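Long-range contacts in phosphorylated carbohydrates phosphatase TM_1254 (Thermotoga maritima msb8, PDB 3KBB), which removes phosphate from a range of phosphorylated sugars, among them erythrose 4-phosphate and fructose 6-phosphate, with the help of a divalent metal ion: residues A[129-135]-A[148-153]; A[19-23]-A[42-47]. One frame throughout, in Å; residues are numbered along the deposited sequence. Where two conformers were deposited one is given.

Contact 1: A[129-135]-A[148-153]; sequences VMVFGDQ and LVLERL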
ATOM      1  N   VAL A 129      -7.442  14.732  -1.049  1.00 18.57           N
ATOM      2  CA  VAL A 129      -8.344  13.745  -1.637  1.00 19.15           C
ATOM      3  C   VAL A 129      -7.838  12.375  -1.228  1.00 18.85           C
ATOM      4  O   VAL A 129      -6.627  12.095  -1.334  1.00 18.47           O
ATOM      5  CB  VAL A 129      -8.365  13.884  -3.180  1.00 18.68           C
ATOM      6  CG1 VAL A 129      -8.918  12.634  -3.872  1.00 19.42           C
ATOM      7  CG2 VAL A 129      -9.143  15.156  -3.613  1.00 20.63           C
HETATM    8  N   MSE A 130      -8.742  11.467  -0.849  1.00 17.09           N
HETATM    9  CA  MSE A 130      -8.287  10.106  -0.558  1.00 18.17           C
HETATM   10  C   MSE A 130      -9.337   9.150  -1.114  1.00 18.65           C
HETATM   11  O   MSE A 130     -10.543   9.386  -0.920  1.00 19.01           O
HETATM   12  CB  MSE A 130      -8.119   9.891   0.954  1.00 16.94           C
HETATM   13  CG  MSE A 130      -7.123  10.875   1.701  1.00 17.16           C
HETATM   14 SE   MSE A 130      -6.756  10.279   3.487  1.00 23.78          SE
HETATM   15  CE  MSE A 130      -8.425  10.868   4.364  1.00 19.50           C
ATOM     16  N   VAL A 131      -8.916   8.147  -1.877  1.00 16.14           N
ATOM     17  CA  VAL A 131      -9.859   7.181  -2.472  1.00 16.95           C
ATOM     18  C   VAL A 131      -9.419   5.791  -2.004  1.00 17.37           C
ATOM     19  O   VAL A 131      -8.198   5.501  -1.985  1.00 18.29           O
ATOM     20  CB  VAL A 131      -9.831   7.276  -4.020  1.00 16.21           C
ATOM     21  CG1 VAL A 131     -10.633   6.154  -4.644  1.00 20.07           C
ATOM     22  CG2 VAL A 131     -10.387   8.644  -4.520  1.00 18.47           C
ATOM     23  N   PHE A 132     -10.396   4.932  -1.652  1.00 16.03           N
ATOM     24  CA  PHE A 132     -10.137   3.659  -0.975  1.00 16.54           C
ATOM     25  C   PHE A 132     -10.741   2.532  -1.802  1.00 16.59           C
ATOM     26  O   PHE A 132     -11.546   2.785  -2.675  1.00 17.55           O
ATOM     27  CB  PHE A 132     -10.747   3.709   0.443  1.00 16.97           C
ATOM     28  CG  PHE A 132     -10.165   4.828   1.271  1.00 16.67           C
ATOM     29  CD1 PHE A 132      -8.952   4.659   1.914  1.00 18.18           C
ATOM     30  CD2 PHE A 132     -10.822   6.045   1.349  1.00 16.38           C
ATOM     31  CE1 PHE A 132      -8.377   5.692   2.657  1.00 19.02           C
ATOM     32  CE2 PHE A 132     -10.238   7.103   2.065  1.00 15.58           C
ATOM     33  CZ  PHE A 132      -9.017   6.900   2.717  1.00 17.11           C
ATOM     34  N   GLY A 133     -10.315   1.303  -1.534  1.00 17.75           N
ATOM     35  CA  GLY A 133     -10.661   0.192  -2.424  1.00 19.40           C
ATOM     36  C   GLY A 133     -12.125  -0.193  -2.440  1.00 19.90           C
ATOM     37  O   GLY A 133     -12.641  -0.761  -3.436  1.00 21.09           O
ATOM     38  N   ASP A 134     -12.818   0.118  -1.344  1.00 20.18           N
ATOM     39  CA  ASP A 134     -14.259  -0.140  -1.259  1.00 20.74           C
ATOM     40  C   ASP A 134     -15.105   0.964  -1.850  1.00 21.48           C
ATOM     41  O   ASP A 134     -16.326   0.981  -1.653  1.00 22.18           O
ATOM     42  CB  ASP A 134     -14.706  -0.448   0.198  1.00 21.19           C
ATOM     43  CG  ASP A 134     -14.313   0.648   1.232  1.00 23.90           C
ATOM     44  OD1 ASP A 134     -13.472   1.552   0.996  1.00 18.84           O
ATOM     45  OD2 ASP A 134     -14.888   0.572   2.356  1.00 26.34           O
ATOM     46  N   GLN A 135     -14.454   1.910  -2.534  1.00 18.89           N
ATOM     47  CA  GLN A 135     -15.148   3.023  -3.193  1.00 18.27           C
ATOM     48  C   GLN A 135     -15.234   2.894  -4.717  1.00 19.22           C
ATOM     49  O   GLN A 135     -15.752   3.791  -5.383  1.00 20.31           O
ATOM     50  CB  GLN A 135     -14.475   4.336  -2.791  1.00 17.67           C
ATOM     51  CG  GLN A 135     -14.618   4.613  -1.308  1.00 17.27           C
ATOM     52  CD  GLN A 135     -14.023   5.948  -0.901  1.00 23.30           C
ATOM     53  OE1 GLN A 135     -13.061   6.430  -1.506  1.00 21.39           O
ATOM     54  NE2 GLN A 135     -14.590   6.549   0.133  1.00 23.58           N
ATOM     55  N   LEU A 148     -11.327   7.969 -10.386  1.00 18.04           N
ATOM     56  CA  LEU A 148     -12.054   8.597  -9.273  1.00 18.01           C
ATOM     57  C   LEU A 148     -11.160   9.616  -8.534  1.00 17.95           C
ATOM     58  O   LEU A 148     -11.629  10.704  -8.151  1.00 19.29           O
ATOM     59  CB  LEU A 148     -12.565   7.527  -8.298  1.00 17.54           C
ATOM     60  CG  LEU A 148     -13.473   7.983  -7.128  1.00 18.26           C
ATOM     61  CD1 LEU A 148     -14.628   8.862  -7.618  1.00 20.13           C
ATOM     62  CD2 LEU A 148     -13.952   6.747  -6.318  1.00 19.53           C
ATOM     63  N   VAL A 149      -9.877   9.281  -8.347  1.00 16.98           N
ATOM     64  CA  VAL A 149      -8.928  10.254  -7.758  1.00 17.12           C
ATOM     65  C   VAL A 149      -8.877  11.526  -8.612  1.00 18.12           C
ATOM     66  O   VAL A 149      -8.936  12.644  -8.043  1.00 18.24           O
ATOM     67  CB  VAL A 149      -7.483   9.675  -7.596  1.00 16.48           C
ATOM     68  CG1 VAL A 149      -6.502  10.785  -7.084  1.00 18.98           C
ATOM     69  CG2 VAL A 149      -7.498   8.527  -6.581  1.00 19.48           C
ATOM     70  N   LEU A 150      -8.755  11.361  -9.943  1.00 17.71           N
ATOM     71  CA  LEU A 150      -8.718  12.492 -10.886  1.00 17.86           C
ATOM     72  C   LEU A 150     -10.006  13.312 -10.801  1.00 18.98           C
ATOM     73  O   LEU A 150      -9.969  14.532 -10.803  1.00 18.13           O
ATOM     74  CB  LEU A 150      -8.458  12.041 -12.312  1.00 18.39           C
ATOM     75  CG  LEU A 150      -7.089  11.382 -12.561  1.00 17.66           C
ATOM     76  CD1 LEU A 150      -7.040  10.786 -13.954  1.00 20.09           C
ATOM     77  CD2 LEU A 150      -6.059  12.520 -12.380  1.00 17.92           C
ATOM     78  N   GLU A 151     -11.129  12.601 -10.694  1.00 19.20           N
ATOM     79  CA  GLU A 151     -12.447  13.243 -10.568  1.00 20.41           C
ATOM     80  C   GLU A 151     -12.553  14.091  -9.339  1.00 20.30           C
ATOM     81  O   GLU A 151     -12.990  15.249  -9.424  1.00 21.70           O
ATOM     82  CB  GLU A 151     -13.555  12.207 -10.595  1.00 20.26           C
ATOM     83  CG  GLU A 151     -14.967  12.861 -10.583  1.00 25.05           C
ATOM     84  CD  GLU A 151     -16.033  11.883 -10.958  1.00 32.50           C
ATOM     85  OE1 GLU A 151     -16.035  10.780 -10.372  1.00 30.31           O
ATOM     86  OE2 GLU A 151     -16.848  12.221 -11.850  1.00 38.70           O
ATOM     87  N   ARG A 152     -12.202  13.520  -8.186  1.00 20.20           N
ATOM     88  CA  ARG A 152     -12.294  14.200  -6.930  1.00 21.33           C
ATOM     89  C   ARG A 152     -11.293  15.372  -6.840  1.00 21.44           C
ATOM     90  O   ARG A 152     -11.581  16.384  -6.214  1.00 22.66           O
ATOM     91  CB  ARG A 152     -12.092  13.242  -5.758  1.00 21.16           C
ATOM     92  CG  ARG A 152     -13.277  12.220  -5.574  1.00 20.53           C
ATOM     93  CD  ARG A 152     -13.166  11.418  -4.242  1.00 24.70           C
ATOM     94  NE  ARG A 152     -14.219  10.392  -4.182  1.00 26.14           N
ATOM     95  CZ  ARG A 152     -14.268   9.322  -3.366  1.00 28.58           C
ATOM     96  NH1 ARG A 152     -13.342   9.076  -2.440  1.00 26.73           N
ATOM     97  NH2 ARG A 152     -15.311   8.506  -3.458  1.00 29.34           N
ATOM     98  N   LEU A 153     -10.123  15.230  -7.469  1.00 20.03           N
ATOM     99  CA  LEU A 153      -9.146  16.329  -7.510  1.00 20.71           C
ATOM    100  C   LEU A 153      -9.535  17.444  -8.513  1.00 21.50           C
ATOM    101  O   LEU A 153      -9.045  18.590  -8.413  1.00 22.20           O
ATOM    102  CB  LEU A 153      -7.803  15.764  -7.988  1.00 18.97           C
ATOM    103  CG  LEU A 153      -6.968  14.908  -7.052  1.00 18.93           C
ATOM    104  CD1 LEU A 153      -5.884  14.241  -7.886  1.00 19.07           C
ATOM    105  CD2 LEU A 153      -6.322  15.822  -5.984  1.00 19.87           C
TER
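R152 reaches back from helix 144-153 over the end of strand 129-131 and puts one nitrogen, NH1, between two carbonyl oxygens. The better bond goes to Q135, with R152 NH1 2.8 Å from Q135 OE1 and an N-H...O angle of 151°. A weak second one, R152 NH1 to M130 O at 3.2 Å, is strongly bent; M130 O also takes a hydrogen bond from a bound glycerol. R152 gets there because its chain is extended from CG to NE. Amide and guanidinium stand nearly perpendicular, 81° apart.

Q135 OE1 has a second donor, the backbone N of F132 at 3.1 Å. It and R152 NH1 come from opposite faces of the amide plane, each well out of it, so the oxygen is gripped from both sides. A backbone bond from Q135 N to F132 O closes the same turn.

Beneath these polar groups the packing is aliphatic. V131 CG2 lies 3.6 Å from V149 CG2, while V131 CG1 meets L148 CD2, a methyl that also lies over one face of the R152 guanidinium, offset toward its rim. At the other end V129 CG2 abuts L153 CD2 at 3.7 Å, and V129 CG1 packs against R152 CB. V149 continues onto A104 and A106 of strand 102-106 and I5 of strand 3-7, the next two strands inward. Helix 144-153 thus lies nearly antiparallel to the edge strand, as the helix of a beta-alpha-beta crossover from strand 129-131 to strand 160-164 in the Rossmann-like HAD core.

Chemically, one arginine side chain pairs its own methylenes with the valines and its charge with neutral carbonyls, so the turn after the strand is tied to the helix without any carboxylate across the contact.

Contact 2: A[19-23]-A[42-47]; sequences YFEAY and IMGVPE. With SO4 (sulfate ion), chain C.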
ATOM      1  N   TYR A  19       3.886  -9.106   8.167  1.00 29.29           N
ATOM      2  CA  TYR A  19       2.960 -10.231   8.119  1.00 30.35           C
ATOM      3  C   TYR A  19       3.519 -11.464   8.820  1.00 30.15           C
ATOM      4  O   TYR A  19       2.763 -12.199   9.451  1.00 31.78           O
ATOM      5  CB  TYR A  19       2.571 -10.546   6.685  1.00 30.08           C
ATOM      6  CG  TYR A  19       1.341  -9.780   6.286  1.00 32.20           C
ATOM      7  CD1 TYR A  19       1.359  -8.381   6.236  1.00 30.39           C
ATOM      8  CD2 TYR A  19       0.159 -10.440   5.982  1.00 33.92           C
ATOM      9  CE1 TYR A  19       0.224  -7.658   5.887  1.00 31.76           C
ATOM     10  CE2 TYR A  19      -0.995  -9.727   5.649  1.00 35.59           C
ATOM     11  CZ  TYR A  19      -0.937  -8.333   5.587  1.00 34.16           C
ATOM     12  OH  TYR A  19      -2.070  -7.641   5.246  1.00 33.81           O
ATOM     13  N   PHE A  20       4.825 -11.693   8.695  1.00 30.34           N
ATOM     14  CA  PHE A  20       5.426 -12.853   9.347  1.00 29.98           C
ATOM     15  C   PHE A  20       5.168 -12.810  10.847  1.00 29.67           C
ATOM     16  O   PHE A  20       4.616 -13.761  11.406  1.00 29.27           O
ATOM     17  CB  PHE A  20       6.919 -13.029   9.031  1.00 30.45           C
ATOM     18  CG  PHE A  20       7.539 -14.168   9.789  1.00 30.48           C
ATOM     19  CD1 PHE A  20       7.293 -15.488   9.397  1.00 30.98           C
ATOM     20  CD2 PHE A  20       8.298 -13.932  10.931  1.00 29.29           C
ATOM     21  CE1 PHE A  20       7.834 -16.564  10.125  1.00 29.61           C
ATOM     22  CE2 PHE A  20       8.837 -14.988  11.659  1.00 30.20           C
ATOM     23  CZ  PHE A  20       8.594 -16.300  11.262  1.00 29.10           C
ATOM     24  N   GLU A  21       5.531 -11.701  11.497  1.00 28.92           N
ATOM     25  CA  GLU A  21       5.297 -11.567  12.929  1.00 28.82           C
ATOM     26  C   GLU A  21       3.822 -11.724  13.342  1.00 28.94           C
ATOM     27  O   GLU A  21       3.509 -12.396  14.345  1.00 28.11           O
ATOM     28  CB  GLU A  21       5.918 -10.268  13.478  1.00 28.40           C
ATOM     29  CG  GLU A  21       5.739 -10.085  14.964  1.00 28.49           C
ATOM     30  CD  GLU A  21       6.283 -11.254  15.787  1.00 24.89           C
ATOM     31  OE1 GLU A  21       7.178 -11.992  15.290  1.00 25.63           O
ATOM     32  OE2 GLU A  21       5.838 -11.399  16.949  1.00 27.71           O
ATOM     33  N   ALA A  22       2.910 -11.138  12.560  1.00 28.83           N
ATOM     34  CA  ALA A  22       1.473 -11.271  12.836  1.00 27.46           C
ATOM     35  C   ALA A  22       1.039 -12.751  12.789  1.00 27.02           C
ATOM     36  O   ALA A  22       0.365 -13.239  13.715  1.00 27.08           O
ATOM     37  CB  ALA A  22       0.656 -10.458  11.815  1.00 28.07           C
ATOM     38  N   TYR A  23       1.448 -13.450  11.738  1.00 26.74           N
ATOM     39  CA  TYR A  23       1.053 -14.859  11.571  1.00 26.45           C
ATOM     40  C   TYR A  23       1.795 -15.769  12.564  1.00 25.60           C
ATOM     41  O   TYR A  23       1.234 -16.756  13.054  1.00 24.57           O
ATOM     42  CB  TYR A  23       1.263 -15.340  10.148  1.00 26.88           C
ATOM     43  CG  TYR A  23       0.340 -14.727   9.106  1.00 26.81           C
ATOM     44  CD1 TYR A  23      -0.688 -13.846   9.465  1.00 27.73           C
ATOM     45  CD2 TYR A  23       0.466 -15.086   7.773  1.00 27.22           C
ATOM     46  CE1 TYR A  23      -1.544 -13.281   8.482  1.00 29.62           C
ATOM     47  CE2 TYR A  23      -0.379 -14.558   6.808  1.00 29.76           C
ATOM     48  CZ  TYR A  23      -1.376 -13.665   7.167  1.00 28.01           C
ATOM     49  OH  TYR A  23      -2.166 -13.166   6.160  1.00 29.34           O
ATOM     50  N   ILE A  42       3.064 -19.050   1.862  1.00 32.25           N
ATOM     51  CA  ILE A  42       1.721 -18.584   2.233  1.00 31.96           C
ATOM     52  C   ILE A  42       1.428 -17.184   1.662  1.00 34.01           C
ATOM     53  O   ILE A  42       0.260 -16.855   1.338  1.00 33.89           O
ATOM     54  CB  ILE A  42       1.527 -18.564   3.780  1.00 32.62           C
ATOM     55  CG1 ILE A  42       1.462 -19.986   4.375  1.00 31.44           C
ATOM     56  CG2 ILE A  42       0.266 -17.796   4.160  1.00 30.69           C
ATOM     57  CD1 ILE A  42       0.356 -20.861   3.811  1.00 34.64           C
HETATM   58  N   MSE A  43       2.491 -16.383   1.553  1.00 34.25           N
HETATM   59  CA  MSE A  43       2.327 -15.005   1.075  0.50 35.19           C
HETATM   60  C   MSE A  43       2.163 -14.903  -0.451  1.00 35.74           C
HETATM   61  O   MSE A  43       1.733 -13.851  -0.949  1.00 36.00           O
HETATM   62  CB  MSE A  43       3.440 -14.085   1.601  0.50 34.66           C
HETATM   63  CG  MSE A  43       3.377 -13.820   3.112  0.50 34.95           C
HETATM   64 SE   MSE A  43       1.768 -12.919   3.849  0.50 34.30          SE
HETATM   65  CE  MSE A  43       2.074 -11.148   3.032  0.50 36.13           C
ATOM     66  N   GLY A  44       2.455 -15.977  -1.177  1.00 35.97           N
ATOM     67  CA  GLY A  44       2.260 -15.984  -2.626  1.00 37.35           C
ATOM     68  C   GLY A  44       0.805 -16.081  -3.087  1.00 38.16           C
ATOM     69  O   GLY A  44       0.549 -16.211  -4.289  1.00 38.78           O
ATOM     70  N   VAL A  45      -0.147 -16.056  -2.155  1.00 38.70           N
ATOM     71  CA  VAL A  45      -1.579 -16.127  -2.496  1.00 39.42           C
ATOM     72  C   VAL A  45      -2.388 -15.119  -1.692  1.00 40.06           C
ATOM     73  O   VAL A  45      -1.956 -14.700  -0.620  1.00 40.23           O
ATOM     74  CB  VAL A  45      -2.214 -17.559  -2.289  1.00 39.19           C
ATOM     75  CG1 VAL A  45      -1.475 -18.590  -3.059  1.00 38.44           C
ATOM     76  CG2 VAL A  45      -2.326 -17.939  -0.797  1.00 39.75           C
ATOM     77  N   PRO A  46      -3.562 -14.711  -2.209  1.00 40.79           N
ATOM     78  CA  PRO A  46      -4.445 -13.802  -1.457  1.00 41.36           C
ATOM     79  C   PRO A  46      -4.802 -14.288  -0.056  1.00 41.49           C
ATOM     80  O   PRO A  46      -5.078 -15.480   0.154  1.00 41.76           O
ATOM     81  CB  PRO A  46      -5.717 -13.720  -2.322  1.00 41.28           C
ATOM     82  CG  PRO A  46      -5.551 -14.715  -3.412  1.00 40.87           C
ATOM     83  CD  PRO A  46      -4.100 -15.013  -3.551  1.00 41.32           C
ATOM     84  N   GLU A  47      -4.833 -13.352   0.888  1.00 41.57           N
ATOM     85  CA  GLU A  47      -5.106 -13.676   2.293  1.00 41.65           C
ATOM     86  C   GLU A  47      -6.428 -14.430   2.512  1.00 41.61           C
ATOM     87  O   GLU A  47      -6.529 -15.274   3.402  1.00 40.92           O
ATOM     88  CB  GLU A  47      -5.026 -12.416   3.163  1.00 41.77           C
ATOM     89  CG  GLU A  47      -5.058 -12.680   4.655  1.00 41.17           C
ATOM     90  CD  GLU A  47      -4.811 -11.426   5.472  1.00 42.07           C
ATOM     91  OE1 GLU A  47      -5.435 -10.386   5.177  1.00 43.11           O
ATOM     92  OE2 GLU A  47      -3.995 -11.471   6.418  1.00 40.64           O
TER
HETATM   93  S   SO4 C 225      -4.403  -9.997  -0.789  0.50 47.03           S
HETATM   94  O1  SO4 C 225      -4.533  -8.638  -0.278  0.50 45.48           O
HETATM   95  O2  SO4 C 225      -3.576  -9.990  -1.992  0.50 45.53           O
HETATM   96  O3  SO4 C 225      -3.782 -10.850   0.219  0.50 45.38           O
HETATM   97  O4  SO4 C 225      -5.726 -10.515  -1.116  0.50 45.88           O
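E47 OE2 is held from two quarters: by the hydroxyl of Y23, and by a salt bridge from K75 on helix 64-82. The first bond is very short, Y23 OH to E47 OE2 measuring 2.5 Å, with the tyrosine as donor on the anti side of the carboxylate and 25° out of its plane. OE2 sits at the edge of the Y23 ring, close to its plane. The glutamate spans the distance with CG anti to its backbone N (chi1 -170°) and an extended chain beyond.

Y19, one helical turn before Y23, passes its CE2 atom 3.6 Å from E47 OE2 and sends its own OH to K75, so a single lysine serves both the carboxylate and this phenol. The Y19 and E47 side chains cross at about a right angle. A phenylalanine in place of Y23 takes the hydroxyl away, and E47 OE2, left without that donor, is likely to be less firmly fixed, its carboxylate freer to turn against K75.

Alongside the two rings, selenomethionine M43 folds back on itself in one of its two modelled conformers. There its SE makes Met-aromatic contacts with both tyrosines, 4.7 Å from the centroid of the Y19 ring and 5.0 Å from that of Y23, obliquely in each case. Its CE methyl lies 3.6 Å from Y19 CD2. The Y23 CE2 atom that M43 SE approaches is also 4.2 Å from I42 CG2.

E47 also opens helix 47-57, right after the N-cap P46, and its backbone N donates to O3 of a bound sulfate, probably from the crystallisation liquor, at 2.8 Å: an anion at a helix N-terminus. Helix 19-29 packed against the turn between helices 36-42 and 47-57 is typical of the all-helical cap of beta-phosphoglucomutase-like HAD phosphatases.

How the contacts relate
Contacts 1 and 2 sit on opposite sides of the chain's centre, their centres about 27 Å apart, and share no element. Contact 1 belongs to the alpha/beta core, joining the outermost strand of the parallel sheet to a helix; the side chain of V149 is about 9 Å from that of D7, the probable nucleophile. Contact 2 lies in the helical cap, away from that residue. Both are partly buried; in contact 1 V131 and V149 are buried while R152 is exposed, and in contact 2 the buried Y23 makes the polar bond. Their chemistry differs: branched aliphatic residues and an arginine among neutral acceptors serve the sheet, whereas tyrosines, a selenomethionine and a carboxylate join helix to turn.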